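Local coordinates for nucleoprotein (Sendai virus, PDB 6M7D) that forms the helical nucleocapsid, one copy for every six ribonucleotides, shielding the viral genome from nucleases while it serves as template for transcription and replication, at residues Gly41-Asp46 / Asn105-Pro110; Asn140-Phe145 / Thr212-Glu217. One frame throughout, in Å; residues are numbered along the deposited sequence.

Contact 1 (Gly41-Asp46 / Asn105-Pro110); sequences GPSVTD and NIEKDP
Just past the end of strand 33-40, the backbone of 41-46 stays beside strand residues 105-108 for one more hydrogen bond, Gly41 N to Ile106 O (3.0 Å, 162° at the hydrogen), and then folds into a type I beta turn from Gly41 to Val44, closed by Val44 N on Gly41 O. The donor approaches the Ile106 carbonyl from above its plane, 26° out of it. Ile106 is also backbone-bonded to Val39, so the Gly41 bond continues the pairing of the parallel strands 33-40 and 99-108 by one step, at the point where the first strand gives way to the connection into helix 47-62. The turn brings Ser43 over Glu107 and Lys108, its CA 5.1 Å from that of Lys108. Its OG, anti to its own carbonyl carbon, donates to Glu107 OE1 at 2.5 Å, meeting the carboxylate from above its plane. Glu107 presents that oxygen because its chain bends at chi2 (-67°), folding the carboxylate back toward the turn; OE2 then lies near Gly41 CA, where the absence of a side chain leaves room for the acid. Val44, the centre of an inverse gamma turn, lays CG2 along the strand: the methyl is 3.3 Å from Ile106 O and 4.0 Å from Lys108 CB. Val44 also packs on Ile53 of helix 47-62 and on Phe118 of strand 118-122. Lys108 contributes its CB, 3.7 Å from Ser43 O, whereas its amino end leads away to hydrogen-bond Asp116 O, the side chain making a cation-pi contact with Phe118. Asp46, at the N-cap of helix 47-62, caps Ala48 N weakly through OD2.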
loop_
_atom_site.group_PDB
_atom_site.type_symbol
_atom_site.label_atom_id
_atom_site.label_comp_id
_atom_site.label_asym_id
_atom_site.label_seq_id
_atom_site.Cartn_x
_atom_site.Cartn_y
_atom_site.Cartn_z
ATOM N N GLY A 41 -19.470 0.099 -22.371
ATOM C CA GLY A 41 -19.707 -0.708 -23.538
ATOM C C GLY A 41 -19.009 -0.139 -24.748
ATOM O O GLY A 41 -18.489 0.985 -24.745
ATOM N N PRO A 42 -18.985 -0.925 -25.824
ATOM C CA PRO A 42 -18.317 -0.454 -27.045
ATOM C C PRO A 42 -18.985 0.757 -27.667
ATOM O O PRO A 42 -18.427 1.353 -28.595
ATOM C CB PRO A 42 -18.376 -1.678 -27.969
ATOM C CG PRO A 42 -19.493 -2.508 -27.436
ATOM C CD PRO A 42 -19.502 -2.295 -25.961
ATOM N N SER A 43 -20.162 1.145 -27.179
ATOM C CA SER A 43 -20.834 2.323 -27.713
ATOM C C SER A 43 -20.070 3.596 -27.383
ATOM O O SER A 43 -20.089 4.558 -28.157
ATOM C CB SER A 43 -22.258 2.400 -27.169
ATOM O OG SER A 43 -22.922 1.158 -27.314
ATOM N N VAL A 44 -19.393 3.624 -26.238
ATOM C CA VAL A 44 -18.645 4.801 -25.816
ATOM C C VAL A 44 -17.247 4.746 -26.413
ATOM O O VAL A 44 -16.336 4.147 -25.832
ATOM C CB VAL A 44 -18.582 4.909 -24.283
ATOM C CG1 VAL A 44 -18.234 6.326 -23.872
ATOM C CG2 VAL A 44 -19.897 4.484 -23.672
ATOM N N THR A 45 -17.118 5.269 -27.636
ATOM C CA THR A 45 -15.823 5.264 -28.371
ATOM C C THR A 45 -15.182 6.655 -28.340
ATOM O O THR A 45 -14.127 6.824 -28.980
ATOM C CB THR A 45 -16.011 4.769 -29.810
ATOM O OG1 THR A 45 -16.948 5.630 -30.456
ATOM C CG2 THR A 45 -16.497 3.338 -29.880
ATOM N N ASP A 46 -15.778 7.602 -27.611
ATOM C CA ASP A 46 -15.227 8.982 -27.556
ATOM C C ASP A 46 -14.294 9.104 -26.347
ATOM O O ASP A 46 -14.744 8.815 -25.223
ATOM C CB ASP A 46 -16.348 10.023 -27.516
ATOM C CG ASP A 46 -15.854 11.447 -27.699
ATOM O OD1 ASP A 46 -16.689 12.370 -27.623
ATOM O OD2 ASP A 46 -14.640 11.622 -27.917
ATOM N N ASN A 105 -23.624 -1.539 -17.683
ATOM C CA ASN A 105 -22.926 -1.058 -18.866
ATOM C C ASN A 105 -23.345 0.371 -19.162
ATOM O O ASN A 105 -24.539 0.663 -19.256
ATOM C CB ASN A 105 -23.206 -1.949 -20.073
ATOM C CG ASN A 105 -22.504 -3.280 -19.983
ATOM O OD1 ASN A 105 -22.930 -4.172 -19.252
ATOM N ND2 ASN A 105 -21.418 -3.425 -20.726
ATOM N N ILE A 106 -22.364 1.253 -19.300
ATOM C CA ILE A 106 -22.599 2.605 -19.786
ATOM C C ILE A 106 -22.576 2.544 -21.305
ATOM O O ILE A 106 -21.561 2.185 -21.905
ATOM C CB ILE A 106 -21.555 3.595 -19.265
ATOM C CG1 ILE A 106 -21.346 3.424 -17.765
ATOM C CG2 ILE A 106 -21.984 5.007 -19.590
ATOM C CD1 ILE A 106 -22.559 3.735 -16.973
ATOM N N GLU A 107 -23.716 2.881 -21.915
ATOM C CA GLU A 107 -23.875 2.849 -23.393
ATOM C C GLU A 107 -24.150 4.266 -23.902
ATOM O O GLU A 107 -25.007 4.949 -23.311
ATOM C CB GLU A 107 -25.033 1.924 -23.770
ATOM C CG GLU A 107 -24.817 0.480 -23.358
ATOM C CD GLU A 107 -23.699 -0.228 -24.103
ATOM O OE1 GLU A 107 -23.048 0.421 -24.945
ATOM O OE2 GLU A 107 -23.485 -1.427 -23.841
ATOM N N LYS A 108 -23.479 4.668 -24.984
ATOM C CA LYS A 108 -23.672 6.027 -25.556
ATOM C C LYS A 108 -24.637 5.932 -26.743
ATOM O O LYS A 108 -24.328 5.190 -27.695
ATOM C CB LYS A 108 -22.325 6.596 -26.010
ATOM C CG LYS A 108 -22.366 8.003 -26.591
ATOM C CD LYS A 108 -22.365 9.089 -25.537
ATOM C CE LYS A 108 -22.387 10.483 -26.127
ATOM N NZ LYS A 108 -22.298 11.524 -25.077
ATOM N N ASP A 109 -25.758 6.659 -26.677
ATOM C CA ASP A 109 -26.768 6.652 -27.770
ATOM C C ASP A 109 -26.885 8.065 -28.352
ATOM O O ASP A 109 -27.148 9.004 -27.575
ATOM C CB ASP A 109 -28.125 6.148 -27.273
ATOM C CG ASP A 109 -28.207 4.638 -27.134
ATOM O OD1 ASP A 109 -27.151 3.981 -27.222
ATOM O OD2 ASP A 109 -29.329 4.128 -26.941
ATOM N N PRO A 110 -26.690 8.257 -29.675
ATOM C CA PRO A 110 -26.800 9.581 -30.296
ATOM C C PRO A 110 -28.228 10.134 -30.180
ATOM O O PRO A 110 -28.383 11.320 -29.955
ATOM C CB PRO A 110 -26.442 9.328 -31.768
ATOM C CG PRO A 110 -26.719 7.855 -31.972
ATOM C CD PRO A 110 -26.368 7.211 -30.648
#

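Contact 2 (Asn140-Phe145 / Thr212-Glu217); sequences NKSPLF and TGETVE
Thr212, with the largest area buried in this contact, points its CB toward the loop 140-145 and engages it through both branches. OG1 sits between its backbone N and carbonyl carbon and donates to Pro143 O at 2.7 Å, lying in the carbonyl plane with a C=O...O angle of 156°. CG2, anti to the Thr212 carbonyl carbon, rests against the backbone of Phe145, 3.4 Å from its C atom. This threonine is also the N-cap of helix 213-225: OG1 accepts a weak capping bond from Thr215 N, so one hydroxyl both ties down the loop and receives an amide of the first helical turn. Thr215, three residues on, binds the next carbonyl of the loop. Its OG1 stands anti to its own carbonyl carbon and donates to Leu144 O at 2.6 Å, but from 29° above the carbonyl plane and at a C=O...O angle of 121°, a more bent approach than that of Thr212. Two successive carbonyls, of Pro143 and Leu144, are thus gripped by hydroxyls from the N-terminal turn of one helix. Glu214 has the second-largest buried area, by way of CB, CG and OE1. Its CB lies 3.1 Å from Ser142 OG, and the chain bends at chi2 to cross Pro143 obliquely, with OE1 3.8 Å from Pro143 CD. Its other oxygen, OE2, makes a long, weak ion pair with Arg189, which forms a salt bridge with Glu217. Leu144 directs its CB away from the helix, but CD1 swings back to 4.0 Å from Thr215 OG1; the same side chain packs on Thr55, Leu58 and Leu62 of helix 47-62, as Thr215 does on Leu62.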
loop_
_atom_site.group_PDB
_atom_site.type_symbol
_atom_site.label_atom_id
_atom_site.label_comp_id
_atom_site.label_asym_id
_atom_site.label_seq_id
_atom_site.Cartn_x
_atom_site.Cartn_y
_atom_site.Cartn_z
ATOM N N ASN A 140 -20.517 18.771 -5.872
ATOM C CA ASN A 140 -19.219 18.364 -5.357
ATOM C C ASN A 140 -19.011 19.045 -4.014
ATOM O O ASN A 140 -18.937 20.277 -3.948
ATOM C CB ASN A 140 -18.102 18.736 -6.332
ATOM C CG ASN A 140 -17.914 17.706 -7.429
ATOM O OD1 ASN A 140 -16.859 17.638 -8.055
ATOM N ND2 ASN A 140 -18.937 16.895 -7.662
ATOM N N LYS A 141 -18.946 18.246 -2.944
ATOM C CA LYS A 141 -18.660 18.796 -1.622
ATOM C C LYS A 141 -17.399 19.646 -1.652
ATOM O O LYS A 141 -17.354 20.733 -1.066
ATOM C CB LYS A 141 -18.519 17.666 -0.603
ATOM C CG LYS A 141 -17.889 18.083 0.715
ATOM C CD LYS A 141 -18.877 18.830 1.591
ATOM C CE LYS A 141 -18.166 19.729 2.586
ATOM N NZ LYS A 141 -16.897 19.129 3.075
ATOM N N SER A 142 -16.400 19.149 -2.391
ATOM C CA SER A 142 -15.095 19.830 -2.605
ATOM C C SER A 142 -14.661 19.613 -4.061
ATOM O O SER A 142 -15.196 18.683 -4.693
ATOM C CB SER A 142 -14.053 19.345 -1.632
ATOM O OG SER A 142 -13.928 17.931 -1.687
ATOM N N PRO A 143 -13.732 20.417 -4.627
ATOM C CA PRO A 143 -13.303 20.233 -6.018
ATOM C C PRO A 143 -12.619 18.871 -6.212
ATOM O O PRO A 143 -11.814 18.496 -5.380
ATOM C CB PRO A 143 -12.306 21.379 -6.251
ATOM C CG PRO A 143 -11.849 21.767 -4.862
ATOM C CD PRO A 143 -13.051 21.533 -3.971
ATOM N N LEU A 144 -12.966 18.174 -7.299
ATOM C CA LEU A 144 -12.411 16.829 -7.613
ATOM C C LEU A 144 -10.904 16.907 -7.886
ATOM O O LEU A 144 -10.171 16.043 -7.368
ATOM C CB LEU A 144 -13.157 16.265 -8.827
ATOM C CG LEU A 144 -12.848 14.808 -9.163
ATOM C CD1 LEU A 144 -13.173 13.904 -7.985
ATOM C CD2 LEU A 144 -13.610 14.365 -10.401
ATOM N N PHE A 145 -10.459 17.926 -8.627
ATOM C CA PHE A 145 -9.020 18.058 -8.982
ATOM C C PHE A 145 -8.511 19.457 -8.627
ATOM O O PHE A 145 -9.327 20.386 -8.490
ATOM C CB PHE A 145 -8.789 17.791 -10.472
ATOM C CG PHE A 145 -9.064 16.380 -10.926
ATOM C CD1 PHE A 145 -8.263 15.330 -10.509
ATOM C CD2 PHE A 145 -10.113 16.105 -11.787
ATOM C CE1 PHE A 145 -8.513 14.035 -10.933
ATOM C CE2 PHE A 145 -10.362 14.809 -12.211
ATOM C CZ PHE A 145 -9.561 13.777 -11.784
ATOM N N THR A 212 -7.043 16.740 -5.513
ATOM C CA THR A 212 -6.965 17.624 -4.367
ATOM C C THR A 212 -6.760 16.802 -3.099
ATOM O O THR A 212 -6.893 15.578 -3.094
ATOM C CB THR A 212 -8.229 18.468 -4.242
ATOM O OG1 THR A 212 -9.375 17.640 -4.448
ATOM C CG2 THR A 212 -8.235 19.565 -5.256
ATOM N N GLY A 213 -6.424 17.487 -2.010
ATOM C CA GLY A 213 -6.330 16.802 -0.734
ATOM C C GLY A 213 -7.651 16.192 -0.311
ATOM O O GLY A 213 -7.689 15.102 0.262
ATOM N N GLU A 214 -8.754 16.880 -0.606
ATOM C CA GLU A 214 -10.070 16.377 -0.231
ATOM C C GLU A 214 -10.412 15.104 -0.992
ATOM O O GLU A 214 -10.976 14.164 -0.420
ATOM C CB GLU A 214 -11.124 17.452 -0.481
ATOM C CG GLU A 214 -10.852 18.761 0.233
ATOM C CD GLU A 214 -9.956 19.688 -0.567
ATOM O OE1 GLU A 214 -10.486 20.484 -1.371
ATOM O OE2 GLU A 214 -8.721 19.621 -0.395
ATOM N N THR A 215 -10.085 15.057 -2.283
ATOM C CA THR A 215 -10.257 13.829 -3.047
ATOM C C THR A 215 -9.428 12.700 -2.457
ATOM O O THR A 215 -9.891 11.558 -2.362
ATOM C CB THR A 215 -9.866 14.066 -4.503
ATOM O OG1 THR A 215 -10.706 15.081 -5.055
ATOM C CG2 THR A 215 -10.011 12.793 -5.316
ATOM N N VAL A 216 -8.181 13.016 -2.093
ATOM C CA VAL A 216 -7.264 11.990 -1.514
ATOM C C VAL A 216 -7.861 11.492 -0.193
ATOM O O VAL A 216 -7.876 10.266 0.020
ATOM C CB VAL A 216 -5.854 12.574 -1.305
ATOM C CG1 VAL A 216 -4.962 11.631 -0.512
ATOM C CG2 VAL A 216 -5.202 12.951 -2.625
ATOM N N GLU A 217 -8.362 12.412 0.636
ATOM C CA GLU A 217 -8.970 12.040 1.941
ATOM C C GLU A 217 -10.226 11.195 1.702
ATOM O O GLU A 217 -10.382 10.167 2.385
ATOM C CB GLU A 217 -9.316 13.302 2.729
ATOM C CG GLU A 217 -8.118 14.195 2.986
ATOM C CD GLU A 217 -6.997 13.530 3.765
ATOM O OE1 GLU A 217 -5.871 14.063 3.749
ATOM O OE2 GLU A 217 -7.255 12.481 4.386
#

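Both contacts are partly buried and pair a loop with a regular element, but contact 1 sits toward the periphery, about 33 Å from the chain centre against about 21 Å for contact 2, measured from the centre of each. They do not touch: their nearest atoms are about 15 Å apart. Contact 1 combines a main-chain bond that prolongs strand pairing with a hydroxyl-to-carboxylate bond; in contact 2 both donors are hydroxyls at a helix start, and both acceptors are main-chain carbonyls. Helix 47-62 borders both, beside Val44 in contact 1 and Leu144 in contact 2. The bound RNA lies about 12 Å from the nearest atom of contact 2 and about 34 Å from that of contact 1.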